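Protein MpaA (Escherichia coli O157:H7, PDB 5HXD) probably hydrolyses the gamma-D-glutamyl-diaminopimelic acid amide bond of murein tripeptide during peptidoglycan degradation, as a zinc-dependent amidase of the M14 peptidase family. Local coordinates at residues R71-V76 with L231-K236. Numbering follows the deposited sequence.
Sequences RRHHVV and LRWHPK
Leu231 and Val75 meet where the C-terminal tail of this M14 carboxypeptidase-type alpha/beta fold, just past helix 224-230, crosses the approach to strand 74-76, an outermost strand of the mixed central sheet. The contact shows how a chain end is held by one apolar contact and by successive backbone carbonyls. Leu231 CD2 lies 3.7 Å from Val75 CG2, the two side chains crossing at about a right angle, while Leu63 of helix 53-65 packs on Val75 and Ala62 on Leu231. Beside this tight end, Arg72 N donates to Leu231 O over 2.8 Å in a nearly straight bond (164°).

His73 carries the grip further along the tail. Its NE2 donates to Trp233 O at 2.9 Å, meeting a lone pair in the carbonyl plane; the oxygen sits at the ring edge, tilted 20° out of the imidazole plane. Gly42 N bonds to ND1, so both ring nitrogens of this buried histidine are engaged.

Toward solvent the fit is looser. Arg72 NH1 makes only a weak bond to Arg232 O, at 3.4 Å, and the firmer polar tie of this side chain is the salt bridge from NE to Glu40. The exposed His234 ring, turned 75° to the guanidinium, brings ND1 above one guanidinium face, offset toward its rim, 2.9 Å from Arg72 NH1 but at an angle too poor for a hydrogen bond.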
loop_
_atom_site.group_PDB
_atom_site.type_symbol
_atom_site.label_atom_id
_atom_site.label_comp_id
_atom_site.label_asym_id
_atom_site.label_seq_id
_atom_site.Cartn_x
_atom_site.Cartn_y
_atom_site.Cartn_z
ATOM N N ARG A 71 -15.680 18.946 4.409
ATOM C CA ARG A 71 -14.714 18.684 3.334
ATOM C C ARG A 71 -14.959 19.597 2.140
ATOM O O ARG A 71 -16.063 19.649 1.587
ATOM C CB ARG A 71 -14.742 17.205 2.889
ATOM C CG ARG A 71 -13.539 16.789 2.009
ATOM C CD ARG A 71 -13.213 15.269 2.077
ATOM N NE ARG A 71 -14.304 14.430 1.588
ATOM C CZ ARG A 71 -14.523 14.171 0.305
ATOM N NH1 ARG A 71 -13.721 14.683 -0.611
ATOM N NH2 ARG A 71 -15.539 13.409 -0.067
ATOM N N ARG A 72 -13.922 20.316 1.737
ATOM C CA ARG A 72 -14.050 21.242 0.625
ATOM C C ARG A 72 -13.577 20.666 -0.721
ATOM O O ARG A 72 -13.991 21.141 -1.790
ATOM C CB ARG A 72 -13.281 22.527 0.942
ATOM C CG ARG A 72 -13.554 23.088 2.336
ATOM C CD ARG A 72 -12.895 24.444 2.528
ATOM N NE ARG A 72 -13.878 25.523 2.622
ATOM C CZ ARG A 72 -14.240 26.120 3.754
ATOM N NH1 ARG A 72 -13.703 25.755 4.915
ATOM N NH2 ARG A 72 -15.144 27.088 3.720
ATOM N N HIS A 73 -12.728 19.636 -0.660
ATOM C CA HIS A 73 -11.982 19.165 -1.829
ATOM C C HIS A 73 -12.189 17.680 -2.148
ATOM O O HIS A 73 -12.384 16.870 -1.254
ATOM C CB HIS A 73 -10.483 19.444 -1.624
ATOM C CG HIS A 73 -10.183 20.848 -1.173
ATOM N ND1 HIS A 73 -10.746 21.955 -1.765
ATOM C CD2 HIS A 73 -9.375 21.318 -0.190
ATOM C CE1 HIS A 73 -10.302 23.048 -1.169
ATOM N NE2 HIS A 73 -9.468 22.688 -0.207
ATOM N N HIS A 74 -12.141 17.347 -3.438
ATOM C CA HIS A 74 -12.256 15.973 -3.925
ATOM C C HIS A 74 -11.032 15.117 -3.577
ATOM O O HIS A 74 -9.915 15.631 -3.472
ATOM C CB HIS A 74 -12.440 15.951 -5.447
ATOM C CG HIS A 74 -13.571 16.795 -5.944
ATOM N ND1 HIS A 74 -14.883 16.546 -5.612
ATOM C CD2 HIS A 74 -13.589 17.863 -6.771
ATOM C CE1 HIS A 74 -15.662 17.437 -6.197
ATOM N NE2 HIS A 74 -14.901 18.248 -6.907
ATOM N N VAL A 75 -11.236 13.807 -3.445
ATOM C CA VAL A 75 -10.170 12.911 -2.989
ATOM C C VAL A 75 -10.072 11.615 -3.792
ATOM O O VAL A 75 -11.072 10.921 -3.997
ATOM C CB VAL A 75 -10.351 12.549 -1.491
ATOM C CG1 VAL A 75 -9.344 11.472 -1.061
ATOM C CG2 VAL A 75 -10.224 13.802 -0.616
ATOM N N VAL A 76 -8.855 11.326 -4.251
ATOM C CA VAL A 76 -8.472 10.018 -4.783
ATOM C C VAL A 76 -7.358 9.392 -3.924
ATOM O O VAL A 76 -6.215 9.856 -3.936
ATOM C CB VAL A 76 -7.976 10.132 -6.244
ATOM C CG1 VAL A 76 -7.356 8.809 -6.725
ATOM C CG2 VAL A 76 -9.092 10.614 -7.151
ATOM N N LEU A 231 -8.022 18.939 3.832
ATOM C CA LEU A 231 -9.331 18.577 3.276
ATOM C C LEU A 231 -10.341 19.731 3.388
ATOM O O LEU A 231 -11.341 19.744 2.678
ATOM C CB LEU A 231 -9.887 17.321 3.964
ATOM C CG LEU A 231 -9.016 16.052 3.885
ATOM C CD1 LEU A 231 -9.351 15.057 4.980
ATOM C CD2 LEU A 231 -9.136 15.377 2.539
ATOM N N ARG A 232 -10.070 20.694 4.268
ATOM C CA ARG A 232 -10.977 21.828 4.484
ATOM C C ARG A 232 -10.299 23.181 4.258
ATOM O O ARG A 232 -10.733 24.185 4.807
ATOM C CB ARG A 232 -11.548 21.784 5.909
ATOM C CG ARG A 232 -10.473 21.806 7.000
ATOM C CD ARG A 232 -11.056 21.981 8.402
ATOM N NE ARG A 232 -10.014 22.257 9.395
ATOM C CZ ARG A 232 -10.251 22.520 10.679
ATOM N NH1 ARG A 232 -11.497 22.534 11.124
ATOM N NH2 ARG A 232 -9.246 22.762 11.518
ATOM N N TRP A 233 -9.235 23.200 3.462
ATOM C CA TRP A 233 -8.407 24.387 3.307
ATOM C C TRP A 233 -9.065 25.444 2.434
ATOM O O TRP A 233 -9.599 25.133 1.375
ATOM C CB TRP A 233 -7.048 24.021 2.714
ATOM C CG TRP A 233 -6.125 25.214 2.446
ATOM C CD1 TRP A 233 -5.160 25.699 3.281
ATOM C CD2 TRP A 233 -6.077 26.049 1.270
ATOM N NE1 TRP A 233 -4.521 26.777 2.707
ATOM C CE2 TRP A 233 -5.069 27.012 1.456
ATOM C CE3 TRP A 233 -6.803 26.081 0.061
ATOM C CZ2 TRP A 233 -4.748 27.987 0.515
ATOM C CZ3 TRP A 233 -6.485 27.047 -0.885
ATOM C CH2 TRP A 233 -5.467 27.985 -0.654
ATOM N N HIS A 234 -9.013 26.696 2.884
ATOM C CA HIS A 234 -9.425 27.835 2.062
ATOM C C HIS A 234 -8.396 28.951 2.216
ATOM O O HIS A 234 -7.657 28.976 3.207
ATOM C CB HIS A 234 -10.839 28.328 2.431
ATOM C CG HIS A 234 -11.008 28.685 3.865
ATOM N ND1 HIS A 234 -11.709 27.881 4.767
ATOM C CD2 HIS A 234 -10.605 29.749 4.595
ATOM C CE1 HIS A 234 -11.710 28.433 5.946
ATOM N NE2 HIS A 234 -11.035 29.584 5.880
ATOM N N PRO A 235 -8.317 29.862 1.222
ATOM C CA PRO A 235 -7.335 30.951 1.319
ATOM C C PRO A 235 -7.641 31.916 2.474
ATOM O O PRO A 235 -8.717 31.837 3.070
ATOM C CB PRO A 235 -7.434 31.639 -0.047
ATOM C CG PRO A 235 -8.734 31.180 -0.632
ATOM C CD PRO A 235 -8.983 29.830 -0.095
ATOM N N LYS A 236 -6.698 32.816 2.749
ATOM C CA LYS A 236 -6.625 33.582 4.002
ATOM C C LYS A 236 -7.899 34.252 4.552
ATOM O O LYS A 236 -8.132 34.199 5.764
ATOM C CB LYS A 236 -5.557 34.673 3.862
ATOM C CG LYS A 236 -4.744 34.884 5.138
ATOM C CD LYS A 236 -4.442 36.353 5.393
ATOM C CE LYS A 236 -4.179 36.585 6.876
ATOM N NZ LYS A 236 -4.286 38.017 7.241
#